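PDB 5C86: kelch domain-containing protein from Colletotrichum graminicola M1.001, which probably oxidises alcohols as a copper enzyme of the AA5 family, which also includes galactose oxidase and glyoxal oxidase. Local coordinates for residues Asn27-Ser32 / Gly82-Thr87; Ala338-Asp343 / Ser414-Ser419; Leu190-Ser195 / His255-Gly260. One frame throughout, in Å; residues are numbered along the deposited sequence.

All three contacts are buried, and none of them is a surface patch. Contacts 1 and 3 each join two successive propeller blades, contact 1 through a tryptophan and aliphatic side chains, contact 3 through aliphatic ones alone. They lie on opposite sides of the chain's centre, about 26 Å apart centre to centre. Contact 2 is different in kind: it holds a propeller blade against the C-terminal domain, and leucine side chains meet a serine and an isoleucine, while a water bridges the two backbones. Contacts 1 and 2 touch, because Leu28 CD1 packs on Leu339 CD2 at 3.7 Å and Leu28 CB on Met341 CE at 4.0 Å. Contact 3 touches neither of the others.

Contact 1. Residues Asn27-Ser32 / Gly82-Thr87; sequences NLLVWS and GRIIVT
Trp31 is fixed at one end by its indole nitrogen and meets Val86 with the other: NE1 is hydrogen-bonded to the carbonyl O of Met71, while the six-membered ring extends toward Gly82-Thr87. CH2 of Trp31 lies 3.8 Å from CG2 of Val86. The neighbouring ring carbon, Trp31 CZ2, is 3.9 Å from the same methyl and 4.1 Å from Val86 CG1, so both valine methyls reach the CZ2-CH2 end of the ring from one side. The two side chains come from opposite directions and the methyl meets the ring obliquely. With chi1 at 69°, CG of Trp31 stands between its backbone N and carbonyl carbon, and chi2 of 90° turns the indole plane across the CA-CB bond. Strands 28-31 and 84-87 belong to consecutive blades of the seven-bladed kelch propeller known from galactose oxidase, and they run in the same direction with CA atoms of Trp31 and Val86 11.4 Å apart. That gap is spanned by side chains alone. Two residues earlier on each strand the contact repeats more loosely: Leu29 CD2 approaches Ile84 CD1 at 4.5 Å. Ile84 also packs on Ala20 of the first blade, and Leu29 on Leu98 of the second, which interlocks the two sheets. The Trp31 side chain lies about 8 Å from that of His423, a copper ligand whose metal is absent from this apo model.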
ATOM      1  N   ASN A  27      -6.357  11.084  -8.896  1.00 16.21           N
ATOM      2  CA  ASN A  27      -7.363  10.197  -9.432  1.00 15.07           C
ATOM      3  C   ASN A  27      -7.042   8.739  -8.989  1.00 16.06           C
ATOM      4  O   ASN A  27      -5.917   8.399  -8.669  1.00 15.45           O
ATOM      5  CB  ASN A  27      -7.432  10.451 -10.943  1.00 16.67           C
ATOM      6  CG  ASN A  27      -7.989  11.832 -11.242  1.00 14.71           C
ATOM      7  OD1 ASN A  27      -8.834  12.330 -10.501  1.00 16.20           O
ATOM      8  ND2 ASN A  27      -7.611  12.379 -12.390  1.00 20.31           N
ATOM      9  N   LEU A  28      -8.038   7.903  -9.079  1.00 15.20           N
ATOM     10  CA  LEU A  28      -7.855   6.460  -8.703  1.00 16.16           C
ATOM     11  C   LEU A  28      -7.877   5.598  -9.974  1.00 15.95           C
ATOM     12  O   LEU A  28      -8.918   5.508 -10.670  1.00 15.74           O
ATOM     13  CB  LEU A  28      -8.973   6.037  -7.812  1.00 15.97           C
ATOM     14  CG  LEU A  28      -8.839   4.626  -7.162  1.00 18.08           C
ATOM     15  CD1 LEU A  28      -7.672   4.558  -6.138  1.00 18.22           C
ATOM     16  CD2 LEU A  28     -10.178   4.279  -6.565  1.00 20.30           C
ATOM     17  N   LEU A  29      -6.758   5.004 -10.207  1.00 12.50           N
ATOM     18  CA  LEU A  29      -6.578   4.055 -11.338  1.00 14.60           C
ATOM     19  C   LEU A  29      -6.790   2.631 -10.857  1.00 16.57           C
ATOM     20  O   LEU A  29      -6.172   2.227  -9.865  1.00 15.59           O
ATOM     21  CB  LEU A  29      -5.207   4.148 -11.985  1.00 16.73           C
ATOM     22  CG  LEU A  29      -4.834   3.302 -13.220  1.00 19.12           C
ATOM     23  CD1 LEU A  29      -5.684   3.703 -14.392  1.00 20.86           C
ATOM     24  CD2 LEU A  29      -3.405   3.534 -13.547  1.00 23.27           C
ATOM     25  N   VAL A  30      -7.661   1.890 -11.528  1.00 14.64           N
ATOM     26  CA  VAL A  30      -7.934   0.507 -11.164  1.00 13.94           C
ATOM     27  C   VAL A  30      -7.660  -0.429 -12.351  1.00 15.25           C
ATOM     28  O   VAL A  30      -7.832  -0.013 -13.523  1.00 15.82           O
ATOM     29  CB  VAL A  30      -9.325   0.321 -10.603  1.00 14.34           C
ATOM     30  CG1 VAL A  30      -9.689   1.426  -9.633  1.00 14.63           C
ATOM     31  CG2 VAL A  30     -10.395   0.213 -11.715  1.00 15.12           C
ATOM     32  N   TRP A  31      -7.322  -1.673 -12.058  1.00 13.95           N
ATOM     33  CA  TRP A  31      -7.223  -2.653 -13.146  1.00 14.12           C
ATOM     34  C   TRP A  31      -7.555  -4.042 -12.658  1.00 15.21           C
ATOM     35  O   TRP A  31      -7.490  -4.364 -11.488  1.00 13.97           O
ATOM     36  CB  TRP A  31      -5.893  -2.655 -13.840  1.00 14.22           C
ATOM     37  CG  TRP A  31      -4.664  -3.151 -13.114  1.00 14.52           C
ATOM     38  CD1 TRP A  31      -4.216  -4.426 -13.095  1.00 15.52           C
ATOM     39  CD2 TRP A  31      -3.724  -2.378 -12.346  1.00 14.49           C
ATOM     40  NE1 TRP A  31      -3.044  -4.523 -12.428  1.00 14.39           N
ATOM     41  CE2 TRP A  31      -2.732  -3.274 -11.929  1.00 14.03           C
ATOM     42  CE3 TRP A  31      -3.639  -1.027 -11.967  1.00 16.19           C
ATOM     43  CZ2 TRP A  31      -1.621  -2.898 -11.149  1.00 17.02           C
ATOM     44  CZ3 TRP A  31      -2.522  -0.626 -11.176  1.00 16.75           C
ATOM     45  CH2 TRP A  31      -1.519  -1.563 -10.814  1.00 15.70           C
ATOM     46  N   SER A  32      -7.956  -4.917 -13.607  1.00 15.00           N
ATOM     47  CA  SER A  32      -8.342  -6.335 -13.325  1.00 17.14           C
ATOM     48  C   SER A  32      -7.296  -7.224 -13.925  1.00 16.49           C
ATOM     49  O   SER A  32      -6.432  -7.775 -13.237  1.00 17.38           O
ATOM     50  CB  SER A  32      -9.740  -6.613 -13.829  1.00 17.45           C
ATOM     51  OG  SER A  32      -9.902  -6.195 -15.230  1.00 17.85           O
ATOM     52  N   GLY A  82       7.385   8.914  -9.429  1.00 13.73           N
ATOM     53  CA  GLY A  82       5.977   8.638  -9.456  1.00 14.44           C
ATOM     54  C   GLY A  82       5.474   7.713 -10.541  1.00 15.92           C
ATOM     55  O   GLY A  82       4.274   7.674 -10.749  1.00 16.17           O
ATOM     56  N   ARG A  83       6.414   7.054 -11.251  1.00 15.31           N
ATOM     57  CA  ARG A  83       5.974   6.089 -12.229  1.00 16.58           C
ATOM     58  C   ARG A  83       5.543   4.836 -11.504  1.00 14.42           C
ATOM     59  O   ARG A  83       6.175   4.468 -10.504  1.00 16.30           O
ATOM     60  CB  ARG A  83       7.152   5.773 -13.169  1.00 16.29           C
ATOM     61  CG  ARG A  83       7.596   7.015 -13.924  1.00 18.98           C
ATOM     62  CD  ARG A  83       8.560   6.632 -15.031  1.00 19.50           C
ATOM     63  NE  ARG A  83       9.621   5.822 -14.526  1.00 21.40           N
ATOM     64  CZ  ARG A  83      10.424   5.010 -15.227  1.00 22.48           C
ATOM     65  NH1 ARG A  83      10.362   4.973 -16.574  1.00 24.10           N
ATOM     66  NH2 ARG A  83      11.346   4.328 -14.605  1.00 22.96           N
ATOM     67  N   ILE A  84       4.455   4.240 -11.988  1.00 14.98           N
ATOM     68  CA  ILE A  84       3.933   2.964 -11.433  1.00 14.54           C
ATOM     69  C   ILE A  84       4.548   1.808 -12.202  1.00 14.16           C
ATOM     70  O   ILE A  84       4.329   1.684 -13.411  1.00 16.28           O
ATOM     71  CB  ILE A  84       2.417   2.912 -11.495  1.00 14.02           C
ATOM     72  CG1 ILE A  84       1.763   4.134 -10.887  1.00 17.37           C
ATOM     73  CG2 ILE A  84       1.957   1.604 -10.859  1.00 15.01           C
ATOM     74  CD1 ILE A  84       0.354   4.294 -11.233  1.00 19.20           C
ATOM     75  N   ILE A  85       5.374   1.071 -11.526  1.00 12.73           N
ATOM     76  CA  ILE A  85       6.077  -0.076 -12.098  1.00 13.45           C
ATOM     77  C   ILE A  85       5.399  -1.360 -11.676  1.00 14.11           C
ATOM     78  O   ILE A  85       5.342  -1.669 -10.469  1.00 14.65           O
ATOM     79  CB  ILE A  85       7.538  -0.049 -11.738  1.00 15.10           C
ATOM     80  CG1 ILE A  85       8.264   1.227 -12.338  1.00 15.85           C
ATOM     81  CG2 ILE A  85       8.265  -1.326 -12.238  1.00 17.57           C
ATOM     82  CD1 ILE A  85       9.735   1.379 -12.008  1.00 19.27           C
ATOM     83  N   VAL A  86       4.869  -2.149 -12.633  1.00 14.70           N
ATOM     84  CA  VAL A  86       4.128  -3.345 -12.386  1.00 14.46           C
ATOM     85  C   VAL A  86       4.876  -4.539 -12.985  1.00 15.26           C
ATOM     86  O   VAL A  86       5.228  -4.510 -14.161  1.00 15.81           O
ATOM     87  CB  VAL A  86       2.710  -3.194 -12.917  1.00 14.57           C
ATOM     88  CG1 VAL A  86       1.885  -4.411 -12.725  1.00 14.30           C
ATOM     89  CG2 VAL A  86       1.975  -2.003 -12.309  1.00 14.87           C
ATOM     90  N   THR A  87       5.069  -5.575 -12.204  1.00 13.17           N
ATOM     91  CA  THR A  87       5.926  -6.706 -12.557  1.00 14.48           C
ATOM     92  C   THR A  87       5.133  -7.980 -12.546  1.00 15.03           C
ATOM     93  O   THR A  87       4.441  -8.319 -11.592  1.00 13.79           O
ATOM     94  CB  THR A  87       7.095  -6.855 -11.620  1.00 14.59           C
ATOM     95  OG1 THR A  87       6.712  -6.670 -10.209  1.00 15.09           O
ATOM     96  CG2 THR A  87       8.138  -5.861 -11.925  1.00 15.72           C
TER

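Contact 2. Residues Ala338-Asp343 / Ser414-Ser419; sequences ALLMAD and SMIRVS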
ATOM      1  N   ALA A 338      -8.095  -1.372  -0.801  1.00 10.37           N
ATOM      2  CA  ALA A 338      -8.397  -0.145  -0.082  1.00 11.37           C
ATOM      3  C   ALA A 338      -7.178   0.775  -0.224  1.00 11.03           C
ATOM      4  O   ALA A 338      -6.066   0.291  -0.370  1.00 12.48           O
ATOM      5  CB  ALA A 338      -8.691  -0.357   1.376  1.00 12.17           C
ATOM      6  N   LEU A 339      -7.430   2.076  -0.250  1.00 11.50           N
ATOM      7  CA  LEU A 339      -6.385   2.994  -0.562  1.00 11.43           C
ATOM      8  C   LEU A 339      -6.720   4.389  -0.026  1.00 12.19           C
ATOM      9  O   LEU A 339      -7.836   4.891  -0.175  1.00 11.87           O
ATOM     10  CB  LEU A 339      -6.151   3.053  -2.065  1.00 12.89           C
ATOM     11  CG  LEU A 339      -4.756   3.518  -2.458  1.00 13.74           C
ATOM     12  CD1 LEU A 339      -3.740   2.446  -2.237  1.00 14.19           C
ATOM     13  CD2 LEU A 339      -4.758   3.998  -3.872  1.00 15.75           C
ATOM     14  N   LEU A 340      -5.721   5.048   0.581  1.00 10.45           N
ATOM     15  CA  LEU A 340      -5.898   6.452   1.002  1.00 11.10           C
ATOM     16  C   LEU A 340      -5.924   7.372  -0.193  1.00 11.08           C
ATOM     17  O   LEU A 340      -5.069   7.298  -1.048  1.00 11.53           O
ATOM     18  CB  LEU A 340      -4.734   6.911   1.880  1.00 10.97           C
ATOM     19  CG  LEU A 340      -4.833   8.300   2.457  1.00 11.17           C
ATOM     20  CD1 LEU A 340      -5.992   8.368   3.377  1.00 11.46           C
ATOM     21  CD2 LEU A 340      -3.539   8.660   3.181  1.00 11.52           C
ATOM     22  N   MET A 341      -6.877   8.313  -0.183  1.00 11.51           N
ATOM     23  CA  MET A 341      -7.014   9.370  -1.199  1.00 12.52           C
ATOM     24  C   MET A 341      -6.408  10.717  -0.698  1.00 12.49           C
ATOM     25  O   MET A 341      -6.360  10.948   0.504  1.00 12.35           O
ATOM     26  CB  MET A 341      -8.504   9.521  -1.491  1.00 14.52           C
ATOM     27  CG  MET A 341      -9.211   8.229  -1.927  1.00 14.37           C
ATOM     28  SD  MET A 341      -8.450   7.411  -3.340  1.00 18.01           S
ATOM     29  CE  MET A 341      -8.817   8.490  -4.664  1.00 20.09           C
ATOM     30  N   ALA A 342      -6.171  11.633  -1.616  1.00 13.11           N
ATOM     31  CA  ALA A 342      -5.598  12.937  -1.220  1.00 13.52           C
ATOM     32  C   ALA A 342      -6.599  13.750  -0.415  1.00 14.18           C
ATOM     33  O   ALA A 342      -6.235  14.608   0.372  1.00 13.97           O
ATOM     34  CB  ALA A 342      -5.145  13.667  -2.477  1.00 14.81           C
ATOM     35  N   ASP A 343      -7.899  13.448  -0.519  1.00 12.29           N
ATOM     36  CA  ASP A 343      -8.902  14.149   0.303  1.00 14.02           C
ATOM     37  C   ASP A 343      -9.029  13.548   1.676  1.00 12.99           C
ATOM     38  O   ASP A 343      -9.913  13.907   2.450  1.00 14.12           O
ATOM     39  CB  ASP A 343     -10.251  14.341  -0.383  1.00 16.90           C
ATOM     40  CG  ASP A 343     -11.008  13.069  -0.547  1.00 20.53           C
ATOM     41  OD1 ASP A 343     -10.468  12.019  -0.252  1.00 18.26           O
ATOM     42  OD2 ASP A 343     -12.176  13.091  -1.002  1.00 23.35           O
ATOM     43  N   SER A 414       1.997  15.914   8.311  1.00 10.59           N
ATOM     44  CA  SER A 414       2.535  14.593   7.950  1.00 10.98           C
ATOM     45  C   SER A 414       2.677  14.447   6.475  1.00 11.26           C
ATOM     46  O   SER A 414       2.068  15.183   5.704  1.00 11.99           O
ATOM     47  CB  SER A 414       1.754  13.396   8.462  1.00 12.85           C
ATOM     48  OG  SER A 414       0.476  13.398   7.932  1.00 14.43           O
ATOM     49  N   MET A 415       3.559  13.566   6.036  1.00 10.01           N
ATOM     50  CA  MET A 415       3.736  13.234   4.615  1.00 11.08           C
ATOM     51  C   MET A 415       3.437  11.736   4.474  1.00 11.35           C
ATOM     52  O   MET A 415       3.986  10.945   5.208  1.00 12.11           O
ATOM     53  CB  MET A 415       5.089  13.640   4.038  1.00 10.38           C
ATOM     54  CG  MET A 415       6.302  13.088   4.739  1.00 11.87           C
ATOM     55  SD  MET A 415       7.879  13.887   4.290  1.00 12.84           S
ATOM     56  CE  MET A 415       8.350  13.016   2.786  1.00 12.45           C
ATOM     57  N   ILE A 416       2.552  11.401   3.585  1.00  9.63           N
ATOM     58  CA  ILE A 416       2.174   9.982   3.374  1.00 10.72           C
ATOM     59  C   ILE A 416       2.520   9.586   1.986  1.00  9.72           C
ATOM     60  O   ILE A 416       2.125  10.275   1.032  1.00 10.74           O
ATOM     61  CB  ILE A 416       0.693   9.731   3.678  1.00 12.67           C
ATOM     62  CG1 ILE A 416       0.397   9.969   5.180  1.00 16.32           C
ATOM     63  CG2 ILE A 416       0.311   8.284   3.348  1.00 14.18           C
ATOM     64  CD1 ILE A 416      -0.944   9.531   5.645  1.00 18.86           C
ATOM     65  N   ARG A 417       3.298   8.542   1.832  1.00  9.28           N
ATOM     66  CA  ARG A 417       3.756   8.185   0.526  1.00  9.47           C
ATOM     67  C   ARG A 417       2.645   7.659  -0.389  1.00 10.16           C
ATOM     68  O   ARG A 417       1.802   6.826   0.056  1.00  9.85           O
ATOM     69  CB  ARG A 417       4.859   7.171   0.640  1.00 10.50           C
ATOM     70  CG  ARG A 417       5.753   7.052  -0.611  1.00 10.83           C
ATOM     71  CD  ARG A 417       7.080   6.326  -0.341  1.00 11.18           C
ATOM     72  NE  ARG A 417       7.871   6.116  -1.533  1.00 10.83           N
ATOM     73  CZ  ARG A 417       7.540   5.262  -2.493  1.00 12.58           C
ATOM     74  NH1 ARG A 417       6.575   4.424  -2.336  1.00 13.14           N
ATOM     75  NH2 ARG A 417       8.233   5.200  -3.610  1.00 12.93           N
ATOM     76  N   VAL A 418       2.595   8.155  -1.625  1.00 10.16           N
ATOM     77  CA  VAL A 418       1.563   7.735  -2.575  1.00  9.95           C
ATOM     78  C   VAL A 418       1.758   6.274  -2.914  1.00 11.15           C
ATOM     79  O   VAL A 418       2.883   5.786  -3.079  1.00 11.19           O
ATOM     80  CB  VAL A 418       1.632   8.636  -3.833  1.00 11.09           C
ATOM     81  CG1 VAL A 418       0.768   8.175  -4.959  1.00 11.22           C
ATOM     82  CG2 VAL A 418       1.384  10.106  -3.478  1.00 11.60           C
ATOM     83  N   SER A 419       0.644   5.556  -3.020  1.00 10.74           N
ATOM     84  CA  SER A 419       0.737   4.097  -3.055  1.00 11.32           C
ATOM     85  C   SER A 419      -0.276   3.424  -3.982  1.00 11.85           C
ATOM     86  O   SER A 419      -0.992   4.073  -4.702  1.00 11.23           O
ATOM     87  CB  SER A 419       0.710   3.508  -1.611  1.00 12.55           C
ATOM     88  OG  SER A 419      -0.572   3.678  -1.071  1.00 12.69           O
TER
HETATM   89  O   HOH W   1      -2.139   6.510  -1.705  1.00 16.08           O
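Leu340 and Ile416 meet through their methyls: Leu340 CD2 rests 3.7 Å from Ile416 CD1 and 3.9 Å from Ile416 CG2, so one leucine methyl touches both branches of the isoleucine. The side chains cross at about a right angle. Beside them, Leu339 covers Ser419 with both methyls, CD1 lying 3.6 Å from Ser419 OG and CD2 3.9 Å from Ser419 O. Leu339 has CG swung anti to its backbone N (chi1 -156°), which carries the branches over to the serine. One water links the backbones, donating to Leu340 O at 3.1 Å and accepting from Ser419 N at 3.2 Å; it satisfies two buried polar atoms that are too far apart to bond directly. The serine hydroxyl is held in turn by Asn426 ND2, while Leu339 is positioned by backbone bonding to Trp347 in the adjoining strand. Strand 336-340 is an edge strand of its four-stranded blade, with 5-11 at the other edge. Strand 412-422 belongs to the C-terminal domain, where it lies between strands 431-438 and 459-466 and also pairs with strand 18-21 of another blade.

Contact 3. Residues Leu190-Ser195 / His255-Gly260; sequences LQAGPS and HILTLG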
ATOM      1  N   LEU A 190      13.255  -5.052   5.128  1.00 12.82           N
ATOM      2  CA  LEU A 190      12.789  -5.968   6.076  1.00 13.10           C
ATOM      3  C   LEU A 190      11.648  -6.789   5.504  1.00 14.60           C
ATOM      4  O   LEU A 190      10.640  -6.187   5.067  1.00 13.98           O
ATOM      5  CB  LEU A 190      12.306  -5.313   7.352  1.00 13.42           C
ATOM      6  CG  LEU A 190      11.692  -6.202   8.415  1.00 14.47           C
ATOM      7  CD1 LEU A 190      12.767  -7.144   8.937  1.00 15.18           C
ATOM      8  CD2 LEU A 190      11.075  -5.430   9.555  1.00 15.33           C
ATOM      9  N   GLN A 191      11.766  -8.113   5.531  1.00 12.84           N
ATOM     10  CA  GLN A 191      10.581  -8.984   5.353  1.00 13.03           C
ATOM     11  C   GLN A 191       9.993  -9.283   6.666  1.00 13.88           C
ATOM     12  O   GLN A 191      10.543 -10.007   7.483  1.00 14.51           O
ATOM     13  CB  GLN A 191      10.977 -10.226   4.589  1.00 12.00           C
ATOM     14  CG  GLN A 191       9.975 -11.354   4.630  1.00 12.42           C
ATOM     15  CD  GLN A 191      10.285 -12.397   5.675  1.00 14.38           C
ATOM     16  OE1 GLN A 191      11.454 -12.622   6.055  1.00 15.88           O
ATOM     17  NE2 GLN A 191       9.205 -13.023   6.229  1.00 15.85           N
ATOM     18  N   ALA A 192       8.903  -8.589   6.996  1.00 12.42           N
ATOM     19  CA  ALA A 192       8.251  -8.608   8.269  1.00 12.19           C
ATOM     20  C   ALA A 192       7.285  -9.749   8.517  1.00 13.37           C
ATOM     21  O   ALA A 192       6.802  -9.945   9.615  1.00 14.06           O
ATOM     22  CB  ALA A 192       7.604  -7.234   8.552  1.00 11.81           C
ATOM     23  N   GLY A 193       7.068 -10.490   7.450  1.00 11.62           N
ATOM     24  CA  GLY A 193       6.080 -11.549   7.431  1.00 12.79           C
ATOM     25  C   GLY A 193       5.790 -11.877   5.989  1.00 11.32           C
ATOM     26  O   GLY A 193       6.486 -11.410   5.112  1.00 12.08           O
ATOM     27  N   PRO A 194       4.752 -12.676   5.716  1.00 11.87           N
ATOM     28  CA  PRO A 194       3.820 -13.283   6.659  1.00 11.36           C
ATOM     29  C   PRO A 194       4.357 -14.405   7.503  1.00 11.37           C
ATOM     30  O   PRO A 194       3.827 -14.719   8.539  1.00 11.95           O
ATOM     31  CB  PRO A 194       2.687 -13.853   5.734  1.00 11.72           C
ATOM     32  CG  PRO A 194       3.421 -14.111   4.444  1.00 11.65           C
ATOM     33  CD  PRO A 194       4.349 -12.925   4.327  1.00 12.11           C
ATOM     34  N   SER A 195       5.422 -15.044   7.023  1.00 12.01           N
ATOM     35  CA  SER A 195       6.066 -16.067   7.904  1.00 12.52           C
ATOM     36  C   SER A 195       6.350 -15.410   9.258  1.00 13.80           C
ATOM     37  O   SER A 195       6.719 -14.254   9.341  1.00 14.28           O
ATOM     38  CB  SER A 195       7.402 -16.455   7.307  1.00 14.74           C
ATOM     39  OG  SER A 195       8.075 -17.382   8.162  1.00 16.93           O
ATOM     40  N   HIS A 255       0.263  -6.592  16.280  1.00 12.49           N
ATOM     41  CA  HIS A 255       1.644  -6.351  16.763  1.00 14.27           C
ATOM     42  C   HIS A 255       2.141  -5.016  16.258  1.00 14.46           C
ATOM     43  O   HIS A 255       1.696  -4.511  15.202  1.00 12.40           O
ATOM     44  CB  HIS A 255       2.651  -7.395  16.336  1.00 15.21           C
ATOM     45  CG  HIS A 255       2.379  -8.743  16.878  1.00 14.81           C
ATOM     46  ND1 HIS A 255       1.445  -9.617  16.333  1.00 16.31           N
ATOM     47  CD2 HIS A 255       2.883  -9.366  17.980  1.00 17.44           C
ATOM     48  CE1 HIS A 255       1.418 -10.733  17.065  1.00 19.40           C
ATOM     49  NE2 HIS A 255       2.281 -10.604  18.068  1.00 17.28           N
ATOM     50  N   ILE A 256       3.009  -4.367  17.048  0.59 12.87           N
ATOM     51  CA  ILE A 256       3.819  -3.263  16.574  0.59 13.07           C
ATOM     52  C   ILE A 256       5.273  -3.680  16.574  0.59 13.11           C
ATOM     53  O   ILE A 256       5.766  -4.124  17.606  0.59 13.39           O
ATOM     54  CB  ILE A 256       3.619  -1.984  17.437  0.59 12.98           C
ATOM     55  CG1 ILE A 256       2.240  -1.352  17.251  0.59 13.10           C
ATOM     56  CG2 ILE A 256       4.778  -0.987  17.182  0.59 13.41           C
ATOM     57  CD1 ILE A 256       1.893  -0.308  18.319  0.59 13.69           C
ATOM     58  N   LEU A 257       5.929  -3.523  15.440  1.00 12.28           N
ATOM     59  CA  LEU A 257       7.340  -3.806  15.206  1.00 14.17           C
ATOM     60  C   LEU A 257       8.081  -2.513  15.265  1.00 14.53           C
ATOM     61  O   LEU A 257       7.581  -1.455  14.738  1.00 13.62           O
ATOM     62  CB  LEU A 257       7.581  -4.431  13.832  1.00 13.67           C
ATOM     63  CG  LEU A 257       6.676  -5.547  13.361  1.00 17.05           C
ATOM     64  CD1 LEU A 257       7.184  -6.182  12.081  1.00 17.95           C
ATOM     65  CD2 LEU A 257       6.211  -6.556  14.313  1.00 18.92           C
ATOM     66  N   THR A 258       9.292  -2.493  15.907  1.00 13.76           N
ATOM     67  CA  THR A 258      10.090  -1.284  15.938  1.00 15.05           C
ATOM     68  C   THR A 258      11.441  -1.621  15.377  1.00 14.90           C
ATOM     69  O   THR A 258      12.108  -2.507  15.906  1.00 17.62           O
ATOM     70  CB  THR A 258      10.222  -0.731  17.399  1.00 16.62           C
ATOM     71  OG1 THR A 258       8.942  -0.481  17.992  1.00 17.80           O
ATOM     72  CG2 THR A 258      11.000   0.565  17.400  1.00 19.53           C
ATOM     73  N   LEU A 259      11.845  -0.961  14.308  1.00 13.67           N
ATOM     74  CA  LEU A 259      13.047  -1.211  13.557  1.00 16.12           C
ATOM     75  C   LEU A 259      14.111  -0.362  14.156  1.00 19.44           C
ATOM     76  O   LEU A 259      13.885   0.815  14.396  1.00 21.76           O
ATOM     77  CB  LEU A 259      12.885  -0.856  12.064  1.00 18.38           C
ATOM     78  CG  LEU A 259      12.177  -1.964  11.223  1.00 19.25           C
ATOM     79  CD1 LEU A 259      10.814  -2.323  11.760  1.00 21.30           C
ATOM     80  CD2 LEU A 259      12.050  -1.469   9.816  1.00 21.04           C
ATOM     81  N   GLY A 260      15.280  -0.976  14.368  1.00 22.17           N
ATOM     82  CA  GLY A 260      16.439  -0.201  14.717  1.00 26.02           C
ATOM     83  C   GLY A 260      17.311  -0.154  13.490  1.00 26.67           C
ATOM     84  O   GLY A 260      16.935   0.455  12.489  1.00 28.43           O
TER
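Leu190 and Leu259 form the broader half of this contact, with Leu190 CD2 set against the fork of its partner: 3.8 Å from Leu259 CD1, 4.0 Å from Leu259 CG and 4.1 Å from Leu259 CD2. A single methyl thus touches the branch carbon and both of its methyls, the two side chains lying at a slant to each other. The second half is slimmer: Ala192 CB meets Leu257 CD1 at 3.7 Å. Leu257 reaches this far because chi2 of -171° sets CD1 anti to CA, extending the chain. The two segments run in opposite directions, so Leu190 faces Leu259 and Ala192 faces Leu257, and the packing is continued by Trp200 against both Leu190 and Leu259. The alternate residues of His255-Gly260 belong to a looser side: Ile256 and Thr258 are partly exposed, and Gly260 is open to solvent. Beyond Ala192 the chain turns through a cis peptide before Pro194. Here polar bonds replace methyl packing: Gln191 NE2, beside its bond to Lys197 O, gives a weak bond to Gly193 O at 3.4 Å, and Arg215 takes the carbonyl oxygens of Ala192, Pro194 and Ser195. Strand 188-191 is the second strand of one four-stranded blade and strand 254-258 the third of the next, and this face-to-face packing of neighbouring sheets through apolar side chains is characteristic of the beta-propeller.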